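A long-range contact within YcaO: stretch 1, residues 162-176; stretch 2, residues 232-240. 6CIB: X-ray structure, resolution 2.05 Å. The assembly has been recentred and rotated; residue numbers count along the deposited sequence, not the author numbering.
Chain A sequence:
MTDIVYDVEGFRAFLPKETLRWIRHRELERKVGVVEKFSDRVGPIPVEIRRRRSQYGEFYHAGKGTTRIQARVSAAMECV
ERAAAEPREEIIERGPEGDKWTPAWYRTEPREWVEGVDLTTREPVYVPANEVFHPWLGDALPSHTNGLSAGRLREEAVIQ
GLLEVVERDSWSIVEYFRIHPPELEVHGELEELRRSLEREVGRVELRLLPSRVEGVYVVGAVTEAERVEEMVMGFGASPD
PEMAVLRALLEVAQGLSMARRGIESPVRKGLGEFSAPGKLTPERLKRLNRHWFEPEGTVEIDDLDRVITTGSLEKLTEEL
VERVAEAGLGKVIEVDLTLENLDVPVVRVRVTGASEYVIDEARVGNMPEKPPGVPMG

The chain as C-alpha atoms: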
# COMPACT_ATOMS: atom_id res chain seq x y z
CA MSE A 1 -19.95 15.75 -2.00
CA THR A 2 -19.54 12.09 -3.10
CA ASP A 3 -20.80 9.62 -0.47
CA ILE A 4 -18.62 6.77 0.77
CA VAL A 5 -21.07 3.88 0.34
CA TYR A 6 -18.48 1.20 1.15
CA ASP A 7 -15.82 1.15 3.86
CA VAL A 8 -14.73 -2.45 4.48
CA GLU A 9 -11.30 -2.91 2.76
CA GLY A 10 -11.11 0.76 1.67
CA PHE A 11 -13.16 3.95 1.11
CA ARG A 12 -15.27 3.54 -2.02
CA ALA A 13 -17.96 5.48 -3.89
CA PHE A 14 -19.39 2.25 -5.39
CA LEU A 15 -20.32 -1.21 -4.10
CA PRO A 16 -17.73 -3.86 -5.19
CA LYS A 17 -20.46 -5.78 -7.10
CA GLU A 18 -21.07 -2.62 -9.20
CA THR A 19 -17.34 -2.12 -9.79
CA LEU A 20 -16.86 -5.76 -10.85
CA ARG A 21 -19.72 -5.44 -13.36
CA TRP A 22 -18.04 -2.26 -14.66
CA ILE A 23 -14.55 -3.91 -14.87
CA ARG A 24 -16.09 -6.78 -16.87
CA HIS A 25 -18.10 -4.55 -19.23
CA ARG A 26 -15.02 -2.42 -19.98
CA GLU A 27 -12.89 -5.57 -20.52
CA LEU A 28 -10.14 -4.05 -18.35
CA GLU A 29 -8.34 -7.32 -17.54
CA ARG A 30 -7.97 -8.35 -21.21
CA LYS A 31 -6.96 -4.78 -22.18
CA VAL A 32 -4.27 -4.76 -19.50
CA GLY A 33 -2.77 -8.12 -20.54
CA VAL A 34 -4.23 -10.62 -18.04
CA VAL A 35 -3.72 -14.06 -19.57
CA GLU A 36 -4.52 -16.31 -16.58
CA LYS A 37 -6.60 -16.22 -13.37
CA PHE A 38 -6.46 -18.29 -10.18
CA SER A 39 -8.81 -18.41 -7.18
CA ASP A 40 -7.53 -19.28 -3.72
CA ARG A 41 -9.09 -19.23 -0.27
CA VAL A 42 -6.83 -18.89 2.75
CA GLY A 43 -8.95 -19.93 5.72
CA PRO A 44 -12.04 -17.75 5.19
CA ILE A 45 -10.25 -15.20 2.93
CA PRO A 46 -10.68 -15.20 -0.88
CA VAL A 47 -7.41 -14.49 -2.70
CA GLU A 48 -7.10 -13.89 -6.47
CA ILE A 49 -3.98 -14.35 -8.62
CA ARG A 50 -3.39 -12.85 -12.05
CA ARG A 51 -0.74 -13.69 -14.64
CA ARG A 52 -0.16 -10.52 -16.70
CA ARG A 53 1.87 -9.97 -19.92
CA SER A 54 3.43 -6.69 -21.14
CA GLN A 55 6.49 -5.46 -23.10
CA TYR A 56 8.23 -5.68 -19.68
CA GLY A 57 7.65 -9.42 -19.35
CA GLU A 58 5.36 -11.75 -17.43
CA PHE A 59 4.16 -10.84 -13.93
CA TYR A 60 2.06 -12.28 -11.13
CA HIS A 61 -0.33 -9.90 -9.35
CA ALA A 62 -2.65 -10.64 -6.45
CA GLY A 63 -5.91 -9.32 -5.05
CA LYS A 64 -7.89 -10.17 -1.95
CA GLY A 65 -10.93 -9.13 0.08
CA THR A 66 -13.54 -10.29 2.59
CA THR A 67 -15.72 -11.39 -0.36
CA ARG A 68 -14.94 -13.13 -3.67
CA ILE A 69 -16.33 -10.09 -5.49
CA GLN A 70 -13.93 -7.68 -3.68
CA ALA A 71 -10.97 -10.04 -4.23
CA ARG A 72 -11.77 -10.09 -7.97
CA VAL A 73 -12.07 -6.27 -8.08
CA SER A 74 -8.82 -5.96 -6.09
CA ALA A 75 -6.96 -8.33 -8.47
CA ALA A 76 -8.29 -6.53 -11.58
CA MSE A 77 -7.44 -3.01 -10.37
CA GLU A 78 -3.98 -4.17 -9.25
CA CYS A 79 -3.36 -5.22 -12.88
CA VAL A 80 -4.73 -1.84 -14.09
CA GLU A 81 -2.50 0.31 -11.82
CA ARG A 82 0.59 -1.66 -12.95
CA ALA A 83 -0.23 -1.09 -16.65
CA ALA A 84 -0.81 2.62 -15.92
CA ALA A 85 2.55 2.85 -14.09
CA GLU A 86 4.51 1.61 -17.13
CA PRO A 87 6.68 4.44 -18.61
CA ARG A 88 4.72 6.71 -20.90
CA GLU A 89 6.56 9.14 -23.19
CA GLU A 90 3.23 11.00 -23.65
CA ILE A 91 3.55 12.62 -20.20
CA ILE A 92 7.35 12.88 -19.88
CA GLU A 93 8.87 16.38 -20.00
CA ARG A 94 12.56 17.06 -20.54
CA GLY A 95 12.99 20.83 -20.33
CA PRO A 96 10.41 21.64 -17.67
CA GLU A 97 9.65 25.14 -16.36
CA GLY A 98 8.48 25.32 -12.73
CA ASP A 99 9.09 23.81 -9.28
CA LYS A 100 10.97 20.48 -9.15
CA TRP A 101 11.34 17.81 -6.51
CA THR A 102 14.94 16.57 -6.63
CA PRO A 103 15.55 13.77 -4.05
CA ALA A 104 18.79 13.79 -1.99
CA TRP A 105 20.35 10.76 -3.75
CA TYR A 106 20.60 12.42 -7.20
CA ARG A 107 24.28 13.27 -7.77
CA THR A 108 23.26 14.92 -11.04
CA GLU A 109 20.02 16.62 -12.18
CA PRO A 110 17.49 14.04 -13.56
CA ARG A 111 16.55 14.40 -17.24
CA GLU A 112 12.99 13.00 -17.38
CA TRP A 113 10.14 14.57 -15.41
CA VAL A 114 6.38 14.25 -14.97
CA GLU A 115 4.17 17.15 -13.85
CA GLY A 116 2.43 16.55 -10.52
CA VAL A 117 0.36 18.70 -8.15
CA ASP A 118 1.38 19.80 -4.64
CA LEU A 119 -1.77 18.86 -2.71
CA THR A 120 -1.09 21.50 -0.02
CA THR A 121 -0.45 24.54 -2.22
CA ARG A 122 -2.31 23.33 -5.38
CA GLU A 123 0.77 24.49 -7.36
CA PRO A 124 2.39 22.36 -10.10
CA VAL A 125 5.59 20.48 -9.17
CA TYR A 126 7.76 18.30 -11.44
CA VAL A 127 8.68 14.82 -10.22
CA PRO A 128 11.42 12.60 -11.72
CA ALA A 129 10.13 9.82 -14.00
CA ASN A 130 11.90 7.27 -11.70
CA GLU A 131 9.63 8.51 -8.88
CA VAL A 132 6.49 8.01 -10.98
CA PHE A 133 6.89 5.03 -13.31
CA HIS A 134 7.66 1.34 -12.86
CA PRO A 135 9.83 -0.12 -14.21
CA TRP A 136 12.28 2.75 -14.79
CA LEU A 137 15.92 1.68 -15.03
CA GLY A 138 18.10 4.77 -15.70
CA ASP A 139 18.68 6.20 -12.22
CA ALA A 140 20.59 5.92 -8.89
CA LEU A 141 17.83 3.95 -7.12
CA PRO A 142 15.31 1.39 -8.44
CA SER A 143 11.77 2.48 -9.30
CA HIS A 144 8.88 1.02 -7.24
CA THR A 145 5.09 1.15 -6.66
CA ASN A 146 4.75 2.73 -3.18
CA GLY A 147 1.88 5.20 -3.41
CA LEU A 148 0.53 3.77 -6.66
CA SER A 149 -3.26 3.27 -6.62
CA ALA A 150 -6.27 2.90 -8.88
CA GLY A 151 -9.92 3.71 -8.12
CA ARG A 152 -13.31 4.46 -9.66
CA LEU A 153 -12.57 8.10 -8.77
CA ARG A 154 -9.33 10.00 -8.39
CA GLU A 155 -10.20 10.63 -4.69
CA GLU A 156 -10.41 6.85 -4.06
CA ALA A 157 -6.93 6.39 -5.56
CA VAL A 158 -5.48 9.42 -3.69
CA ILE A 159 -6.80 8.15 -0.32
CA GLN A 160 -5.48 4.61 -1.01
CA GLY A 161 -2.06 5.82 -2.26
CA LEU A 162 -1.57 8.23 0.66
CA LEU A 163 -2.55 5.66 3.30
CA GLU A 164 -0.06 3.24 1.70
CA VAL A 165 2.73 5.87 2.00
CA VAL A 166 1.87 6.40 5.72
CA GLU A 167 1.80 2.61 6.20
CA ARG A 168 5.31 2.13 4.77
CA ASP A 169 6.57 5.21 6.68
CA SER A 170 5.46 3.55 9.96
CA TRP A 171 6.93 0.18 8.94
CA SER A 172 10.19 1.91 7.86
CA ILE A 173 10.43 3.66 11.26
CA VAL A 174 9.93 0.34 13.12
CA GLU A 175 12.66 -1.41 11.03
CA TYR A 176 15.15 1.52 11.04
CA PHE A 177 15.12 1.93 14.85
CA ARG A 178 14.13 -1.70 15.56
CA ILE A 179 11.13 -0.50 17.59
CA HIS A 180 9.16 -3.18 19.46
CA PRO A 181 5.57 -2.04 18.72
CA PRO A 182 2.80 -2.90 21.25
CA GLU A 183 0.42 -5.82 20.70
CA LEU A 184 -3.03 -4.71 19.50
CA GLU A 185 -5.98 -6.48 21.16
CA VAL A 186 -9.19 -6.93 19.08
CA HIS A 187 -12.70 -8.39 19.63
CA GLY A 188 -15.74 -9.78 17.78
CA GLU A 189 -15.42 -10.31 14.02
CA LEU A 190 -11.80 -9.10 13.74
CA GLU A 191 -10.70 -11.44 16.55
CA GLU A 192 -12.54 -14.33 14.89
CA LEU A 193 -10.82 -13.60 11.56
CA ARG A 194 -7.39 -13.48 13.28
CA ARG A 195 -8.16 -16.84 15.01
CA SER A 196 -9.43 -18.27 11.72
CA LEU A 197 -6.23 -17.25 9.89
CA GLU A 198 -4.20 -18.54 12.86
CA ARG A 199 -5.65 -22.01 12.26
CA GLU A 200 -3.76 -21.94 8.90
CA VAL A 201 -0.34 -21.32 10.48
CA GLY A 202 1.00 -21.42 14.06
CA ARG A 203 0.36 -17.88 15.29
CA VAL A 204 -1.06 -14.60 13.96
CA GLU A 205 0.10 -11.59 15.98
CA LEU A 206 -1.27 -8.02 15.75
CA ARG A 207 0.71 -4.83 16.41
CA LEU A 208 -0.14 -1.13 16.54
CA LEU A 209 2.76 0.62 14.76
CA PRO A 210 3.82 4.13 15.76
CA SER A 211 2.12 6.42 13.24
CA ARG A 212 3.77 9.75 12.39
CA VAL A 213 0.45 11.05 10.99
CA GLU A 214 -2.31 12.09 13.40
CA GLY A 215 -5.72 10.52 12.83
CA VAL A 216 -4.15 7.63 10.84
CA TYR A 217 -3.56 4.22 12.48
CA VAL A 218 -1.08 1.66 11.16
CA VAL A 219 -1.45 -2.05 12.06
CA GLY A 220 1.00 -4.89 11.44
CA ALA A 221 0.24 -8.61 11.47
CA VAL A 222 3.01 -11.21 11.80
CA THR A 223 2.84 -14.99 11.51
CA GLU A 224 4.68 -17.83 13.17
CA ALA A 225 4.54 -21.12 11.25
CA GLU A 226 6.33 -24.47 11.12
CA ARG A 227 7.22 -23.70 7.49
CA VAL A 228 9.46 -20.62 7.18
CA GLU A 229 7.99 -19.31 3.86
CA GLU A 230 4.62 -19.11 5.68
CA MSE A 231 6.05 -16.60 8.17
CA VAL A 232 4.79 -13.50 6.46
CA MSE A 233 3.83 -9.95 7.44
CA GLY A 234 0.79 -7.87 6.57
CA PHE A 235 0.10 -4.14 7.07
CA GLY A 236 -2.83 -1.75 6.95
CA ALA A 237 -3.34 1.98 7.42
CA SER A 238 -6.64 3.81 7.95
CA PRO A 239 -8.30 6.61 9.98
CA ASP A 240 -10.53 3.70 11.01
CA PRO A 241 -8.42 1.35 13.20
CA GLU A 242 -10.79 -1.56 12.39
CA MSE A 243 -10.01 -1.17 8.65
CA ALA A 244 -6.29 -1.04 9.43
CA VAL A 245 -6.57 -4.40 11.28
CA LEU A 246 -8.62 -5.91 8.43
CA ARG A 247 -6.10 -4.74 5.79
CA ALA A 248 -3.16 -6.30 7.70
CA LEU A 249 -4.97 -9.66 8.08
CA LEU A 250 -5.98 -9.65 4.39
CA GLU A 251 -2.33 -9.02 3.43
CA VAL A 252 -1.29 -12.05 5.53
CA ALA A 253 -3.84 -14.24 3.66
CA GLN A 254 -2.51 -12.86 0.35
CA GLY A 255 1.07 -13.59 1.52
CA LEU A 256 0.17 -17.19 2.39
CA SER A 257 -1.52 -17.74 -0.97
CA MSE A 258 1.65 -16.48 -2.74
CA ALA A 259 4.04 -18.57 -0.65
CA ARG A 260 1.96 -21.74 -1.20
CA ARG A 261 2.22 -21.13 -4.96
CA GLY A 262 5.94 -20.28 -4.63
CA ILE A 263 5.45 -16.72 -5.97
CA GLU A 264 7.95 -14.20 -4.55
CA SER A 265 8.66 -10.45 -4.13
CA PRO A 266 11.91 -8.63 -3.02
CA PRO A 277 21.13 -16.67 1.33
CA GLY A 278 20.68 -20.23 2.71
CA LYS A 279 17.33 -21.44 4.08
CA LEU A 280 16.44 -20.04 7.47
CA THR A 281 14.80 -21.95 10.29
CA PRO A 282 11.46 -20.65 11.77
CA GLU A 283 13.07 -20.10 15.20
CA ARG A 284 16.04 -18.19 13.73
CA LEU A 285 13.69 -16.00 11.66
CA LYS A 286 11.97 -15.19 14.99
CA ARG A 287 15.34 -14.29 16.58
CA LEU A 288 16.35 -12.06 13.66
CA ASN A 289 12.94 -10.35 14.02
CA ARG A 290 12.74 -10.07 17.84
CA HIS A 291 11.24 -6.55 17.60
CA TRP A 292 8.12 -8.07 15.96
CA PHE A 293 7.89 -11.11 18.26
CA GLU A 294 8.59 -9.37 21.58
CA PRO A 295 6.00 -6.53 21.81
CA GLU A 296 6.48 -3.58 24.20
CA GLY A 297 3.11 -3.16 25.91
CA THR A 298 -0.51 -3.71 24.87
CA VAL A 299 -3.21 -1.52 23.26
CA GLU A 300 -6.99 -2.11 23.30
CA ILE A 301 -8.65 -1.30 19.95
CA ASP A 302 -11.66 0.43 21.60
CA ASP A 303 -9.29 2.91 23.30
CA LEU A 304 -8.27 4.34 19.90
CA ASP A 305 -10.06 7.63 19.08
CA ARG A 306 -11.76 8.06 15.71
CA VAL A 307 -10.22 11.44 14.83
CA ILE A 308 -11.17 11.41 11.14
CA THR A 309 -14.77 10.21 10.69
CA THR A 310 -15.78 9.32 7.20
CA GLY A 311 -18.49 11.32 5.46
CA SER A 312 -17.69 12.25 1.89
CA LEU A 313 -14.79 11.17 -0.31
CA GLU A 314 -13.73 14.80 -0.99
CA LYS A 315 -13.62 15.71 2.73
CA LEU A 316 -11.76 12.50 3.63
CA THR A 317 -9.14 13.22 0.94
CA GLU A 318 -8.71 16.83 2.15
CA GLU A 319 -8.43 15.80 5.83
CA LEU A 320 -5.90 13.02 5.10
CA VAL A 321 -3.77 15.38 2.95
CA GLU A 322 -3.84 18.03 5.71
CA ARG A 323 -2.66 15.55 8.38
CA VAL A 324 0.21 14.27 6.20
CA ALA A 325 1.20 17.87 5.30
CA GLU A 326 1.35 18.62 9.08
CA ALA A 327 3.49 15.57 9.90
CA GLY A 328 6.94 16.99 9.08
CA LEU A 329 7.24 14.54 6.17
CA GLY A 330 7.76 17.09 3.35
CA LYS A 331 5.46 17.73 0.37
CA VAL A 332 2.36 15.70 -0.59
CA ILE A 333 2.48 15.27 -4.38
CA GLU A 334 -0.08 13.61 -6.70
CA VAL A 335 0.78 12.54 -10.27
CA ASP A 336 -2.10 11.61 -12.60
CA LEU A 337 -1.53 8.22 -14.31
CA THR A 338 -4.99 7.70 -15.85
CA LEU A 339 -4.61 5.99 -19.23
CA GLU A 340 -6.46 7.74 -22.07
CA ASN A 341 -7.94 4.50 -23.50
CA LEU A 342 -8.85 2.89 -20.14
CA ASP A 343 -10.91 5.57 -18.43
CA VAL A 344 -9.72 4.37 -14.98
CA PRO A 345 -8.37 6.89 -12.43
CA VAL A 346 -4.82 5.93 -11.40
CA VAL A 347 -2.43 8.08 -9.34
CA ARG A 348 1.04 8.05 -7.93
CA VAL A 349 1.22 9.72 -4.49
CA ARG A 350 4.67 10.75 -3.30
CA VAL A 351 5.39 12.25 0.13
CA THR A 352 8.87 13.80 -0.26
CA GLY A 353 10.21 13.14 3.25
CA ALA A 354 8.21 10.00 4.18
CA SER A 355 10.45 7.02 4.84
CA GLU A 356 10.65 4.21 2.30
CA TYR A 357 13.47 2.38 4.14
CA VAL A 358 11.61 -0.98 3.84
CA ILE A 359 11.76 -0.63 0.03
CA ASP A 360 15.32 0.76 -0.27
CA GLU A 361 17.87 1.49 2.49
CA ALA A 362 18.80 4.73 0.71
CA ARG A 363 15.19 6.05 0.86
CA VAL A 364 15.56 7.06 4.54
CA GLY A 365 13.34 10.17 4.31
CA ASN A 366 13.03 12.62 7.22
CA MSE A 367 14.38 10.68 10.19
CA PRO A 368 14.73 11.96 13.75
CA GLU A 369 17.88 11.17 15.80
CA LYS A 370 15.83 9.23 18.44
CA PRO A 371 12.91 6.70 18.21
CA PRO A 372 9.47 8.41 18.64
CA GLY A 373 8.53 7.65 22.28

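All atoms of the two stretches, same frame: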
# COMPACT_ATOMS: atom_id res chain seq x y z
N LEU A 162 -2.08 7.47 -0.49
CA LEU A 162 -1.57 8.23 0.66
C LEU A 162 -1.49 7.38 1.92
O LEU A 162 -0.47 7.41 2.62
CB LEU A 162 -2.43 9.47 0.91
CG LEU A 162 -1.92 10.57 1.84
CD1 LEU A 162 -0.60 11.14 1.35
CD2 LEU A 162 -2.98 11.66 1.95
N LEU A 163 -2.55 6.63 2.20
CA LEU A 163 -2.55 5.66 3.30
C LEU A 163 -1.43 4.64 3.18
O LEU A 163 -0.77 4.33 4.17
CB LEU A 163 -3.93 4.99 3.45
CG LEU A 163 -5.06 5.89 4.01
CD1 LEU A 163 -6.40 5.16 4.02
CD2 LEU A 163 -4.75 6.45 5.39
N GLU A 164 -1.18 4.14 1.96
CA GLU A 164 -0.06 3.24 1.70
C GLU A 164 1.30 3.87 2.07
O GLU A 164 2.15 3.22 2.69
CB GLU A 164 -0.07 2.78 0.25
CG GLU A 164 1.01 1.78 -0.11
CD GLU A 164 0.78 1.20 -1.48
OE1 GLU A 164 1.38 1.71 -2.45
OE2 GLU A 164 -0.04 0.26 -1.60
N VAL A 165 1.49 5.13 1.67
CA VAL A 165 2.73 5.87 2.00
C VAL A 165 2.92 6.01 3.53
O VAL A 165 4.03 5.82 4.03
CB VAL A 165 2.80 7.25 1.27
CG1 VAL A 165 4.01 8.06 1.75
CG2 VAL A 165 2.90 7.07 -0.25
N VAL A 166 1.84 6.32 4.25
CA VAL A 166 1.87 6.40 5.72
C VAL A 166 2.21 5.04 6.32
O VAL A 166 3.05 4.94 7.22
CB VAL A 166 0.54 6.96 6.29
CG1 VAL A 166 0.54 6.95 7.82
CG2 VAL A 166 0.30 8.37 5.78
N GLU A 167 1.58 3.99 5.78
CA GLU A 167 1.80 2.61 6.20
C GLU A 167 3.28 2.21 6.12
O GLU A 167 3.85 1.69 7.09
CB GLU A 167 0.92 1.70 5.35
CG GLU A 167 1.12 0.21 5.56
CD GLU A 167 0.52 -0.60 4.44
OE1 GLU A 167 -0.72 -0.59 4.28
OE2 GLU A 167 1.28 -1.26 3.71
N ARG A 168 3.90 2.48 4.98
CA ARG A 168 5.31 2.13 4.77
C ARG A 168 6.26 3.05 5.55
O ARG A 168 7.35 2.64 5.91
CB ARG A 168 5.67 2.09 3.28
CG ARG A 168 4.70 1.26 2.45
CD ARG A 168 5.12 -0.17 2.28
NE ARG A 168 4.02 -1.01 1.78
CZ ARG A 168 3.61 -1.07 0.51
NH1 ARG A 168 4.16 -0.32 -0.44
NH2 ARG A 168 2.60 -1.88 0.20
N ASP A 169 5.82 4.29 5.80
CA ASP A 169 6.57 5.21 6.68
C ASP A 169 6.67 4.65 8.10
O ASP A 169 7.77 4.62 8.67
CB ASP A 169 5.96 6.63 6.67
CG ASP A 169 6.75 7.61 7.54
OD1 ASP A 169 7.80 8.13 7.10
OD2 ASP A 169 6.31 7.87 8.67
N SER A 170 5.53 4.21 8.65
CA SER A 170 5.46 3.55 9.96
C SER A 170 6.32 2.29 10.03
O SER A 170 7.12 2.13 10.95
CB SER A 170 4.03 3.20 10.34
OG SER A 170 3.29 4.34 10.73
N TRP A 171 6.15 1.41 9.04
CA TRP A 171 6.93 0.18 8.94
C TRP A 171 8.44 0.48 8.83
O TRP A 171 9.24 -0.17 9.51
CB TRP A 171 6.40 -0.69 7.79
CG TRP A 171 7.07 -2.02 7.60
CD1 TRP A 171 7.81 -2.71 8.52
CD2 TRP A 171 7.02 -2.84 6.43
NE1 TRP A 171 8.25 -3.90 7.98
CE2 TRP A 171 7.79 -4.00 6.70
CE3 TRP A 171 6.43 -2.70 5.16
CZ2 TRP A 171 7.97 -5.03 5.75
CZ3 TRP A 171 6.61 -3.72 4.22
CH2 TRP A 171 7.37 -4.87 4.53
N SER A 172 8.80 1.47 8.02
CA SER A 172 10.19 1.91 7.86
C SER A 172 10.82 2.43 9.16
O SER A 172 11.97 2.14 9.45
CB SER A 172 10.31 2.96 6.77
OG SER A 172 10.00 2.41 5.51
N ILE A 173 10.03 3.17 9.94
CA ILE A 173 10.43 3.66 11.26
C ILE A 173 10.70 2.51 12.25
O ILE A 173 11.73 2.51 12.92
CB ILE A 173 9.42 4.73 11.78
CG1 ILE A 173 10.01 6.13 11.58
CG2 ILE A 173 9.05 4.57 13.25
CD1 ILE A 173 10.13 6.54 10.13
N VAL A 174 9.80 1.53 12.28
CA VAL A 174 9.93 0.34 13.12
C VAL A 174 11.20 -0.46 12.77
O VAL A 174 11.94 -0.84 13.67
CB VAL A 174 8.64 -0.53 13.07
CG1 VAL A 174 8.84 -1.90 13.72
CG2 VAL A 174 7.49 0.20 13.75
N GLU A 175 11.46 -0.67 11.48
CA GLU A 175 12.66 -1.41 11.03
C GLU A 175 13.97 -0.63 11.21
O GLU A 175 14.99 -1.22 11.59
CB GLU A 175 12.52 -1.89 9.58
CG GLU A 175 11.33 -2.80 9.27
CD GLU A 175 11.36 -4.17 9.94
OE1 GLU A 175 12.38 -4.56 10.53
OE2 GLU A 175 10.33 -4.87 9.87
N TYR A 176 13.96 0.67 10.92
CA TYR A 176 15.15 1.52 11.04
C TYR A 176 15.68 1.57 12.48
O TYR A 176 16.87 1.39 12.70
CB TYR A 176 14.87 2.93 10.51
CG TYR A 176 16.10 3.80 10.34
CD1 TYR A 176 16.86 3.74 9.16
CD2 TYR A 176 16.48 4.71 11.33
CE1 TYR A 176 17.98 4.55 8.99
CE2 TYR A 176 17.60 5.53 11.17
CZ TYR A 176 18.34 5.44 10.00
OH TYR A 176 19.45 6.25 9.84
N VAL A 232 4.97 -14.67 7.30
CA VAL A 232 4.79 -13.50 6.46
C VAL A 232 4.34 -12.33 7.34
O VAL A 232 4.02 -12.51 8.53
CB VAL A 232 3.78 -13.75 5.30
CG1 VAL A 232 4.30 -14.79 4.31
CG2 VAL A 232 2.39 -14.14 5.83
N MSE A 233 4.30 -11.15 6.74
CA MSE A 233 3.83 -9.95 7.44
C MSE A 233 2.79 -9.28 6.59
O MSE A 233 2.87 -9.32 5.36
CB MSE A 233 4.98 -8.98 7.68
CG MSE A 233 6.09 -9.55 8.55
SE MSE A 233 7.40 -8.11 8.85
CE MSE A 233 8.24 -8.19 7.08
N GLY A 234 1.80 -8.68 7.24
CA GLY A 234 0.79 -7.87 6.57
C GLY A 234 0.64 -6.53 7.27
O GLY A 234 0.85 -6.45 8.49
N PHE A 235 0.29 -5.49 6.52
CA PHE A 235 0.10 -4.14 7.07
C PHE A 235 -1.15 -3.47 6.53
O PHE A 235 -1.57 -3.72 5.41
CB PHE A 235 1.33 -3.25 6.80
CG PHE A 235 2.61 -3.81 7.33
CD1 PHE A 235 3.01 -3.54 8.64
CD2 PHE A 235 3.41 -4.63 6.53
CE1 PHE A 235 4.19 -4.09 9.15
CE2 PHE A 235 4.59 -5.18 7.04
CZ PHE A 235 4.97 -4.90 8.34
N GLY A 236 -1.72 -2.59 7.35
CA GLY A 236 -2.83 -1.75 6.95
C GLY A 236 -2.76 -0.38 7.60
O GLY A 236 -2.27 -0.25 8.73
N ALA A 237 -3.23 0.63 6.88
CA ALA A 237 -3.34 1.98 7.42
C ALA A 237 -4.71 2.55 7.08
O ALA A 237 -5.17 2.43 5.94
CB ALA A 237 -2.23 2.88 6.90
N SER A 238 -5.34 3.16 8.09
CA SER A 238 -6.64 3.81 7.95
C SER A 238 -6.91 4.77 9.11
O SER A 238 -6.41 4.53 10.22
CB SER A 238 -7.75 2.77 7.91
OG SER A 238 -9.01 3.39 7.74
N PRO A 239 -7.70 5.84 8.87
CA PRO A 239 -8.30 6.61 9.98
C PRO A 239 -9.22 5.75 10.85
O PRO A 239 -9.44 6.07 12.02
CB PRO A 239 -9.10 7.70 9.26
CG PRO A 239 -9.28 7.21 7.87
CD PRO A 239 -8.00 6.47 7.57
N ASP A 240 -9.75 4.67 10.28
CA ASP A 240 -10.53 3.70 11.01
C ASP A 240 -9.62 2.54 11.43
O ASP A 240 -9.20 1.75 10.57
CB ASP A 240 -11.71 3.23 10.13
CG ASP A 240 -12.57 2.16 10.80
OD1 ASP A 240 -12.25 1.69 11.92
OD2 ASP A 240 -13.58 1.78 10.18
O HOH W 1 -2.91 0.93 3.71

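The helix of residues 162-176 lies across the strand of residues 233-238 with axes 7.4 Å apart at closest approach and N-to-C directions at 125°. No direct hydrogen bond joins the two. Packing does most of the work, over 460 Å² of buried surface counted from both sides, and it follows a simple rule: the helix presents one residue per turn, Leu-163, Glu-167, Trp-171 and Glu-175, while the strand presents every second residue, Met-233, Phe-235 and Ala-237. Because the directions are more opposed than aligned, the early helix meets the end of the strand and the later helix meets its start.

The aromatic contact is a face-to-face stack. Trp-171 (chi1 t) and Phe-235 (chi1 m) both point toward the opposing stretch, and the five-membered ring of Trp-171 stacks on the Phe-235 ring, centroids 4.0 Å apart and planes at 27°. Trp-171 CE2 and Phe-235 CZ approach to 3.4 Å. Selenomethionine Met-233 extends this surface, its CE 3.4 Å from Trp-171 CZ2, approaching the indole obliquely. Within the helix, Trp-171 NE1 donates to Glu-175 OE2 at 3.0 Å, so the indole's polar edge is satisfied one turn along while its face remains free for the stack.

Where the backbones come close, the strand carries a small residue, Ala-237. Glu-167 and Ala-237 have CA atoms 5.3 Å apart; Ala-237 CB sits 3.7 Å from Glu-167 CB and 3.4 Å from Leu-163 O, so the lone methyl already fills the space against the helix. Leu-163, with chi1 m and chi2 t, continues the apolar contact, placing CD2 3.9 Å from Pro-239 CD just beyond the strand. Gly-234 and Gly-236 alternate with the larger residues; an ideal CB on either would point away from the helix.

The polar part centres on Glu-167, buried although it carries a carboxylate. Its aliphatic portion packs on the strand, while OE1 reaches a water that donates to it at an OE1-to-water O distance of 2.7 Å. The same water accepts from Ala-237 N, with 3.2 Å between that N and the water O, and so bridges side chain and strand backbone. Glu-167 OE1 also lies 3.4 Å from Phe-235 O, but both are acceptors and this is no bond. The other carboxylate oxygen, OE2, receives a weak, salt-bridging hydrogen bond from Arg-168 NE at 3.4 Å. At this close crossing, then, the carboxylate has a water on one oxygen and Arg-168 on the other.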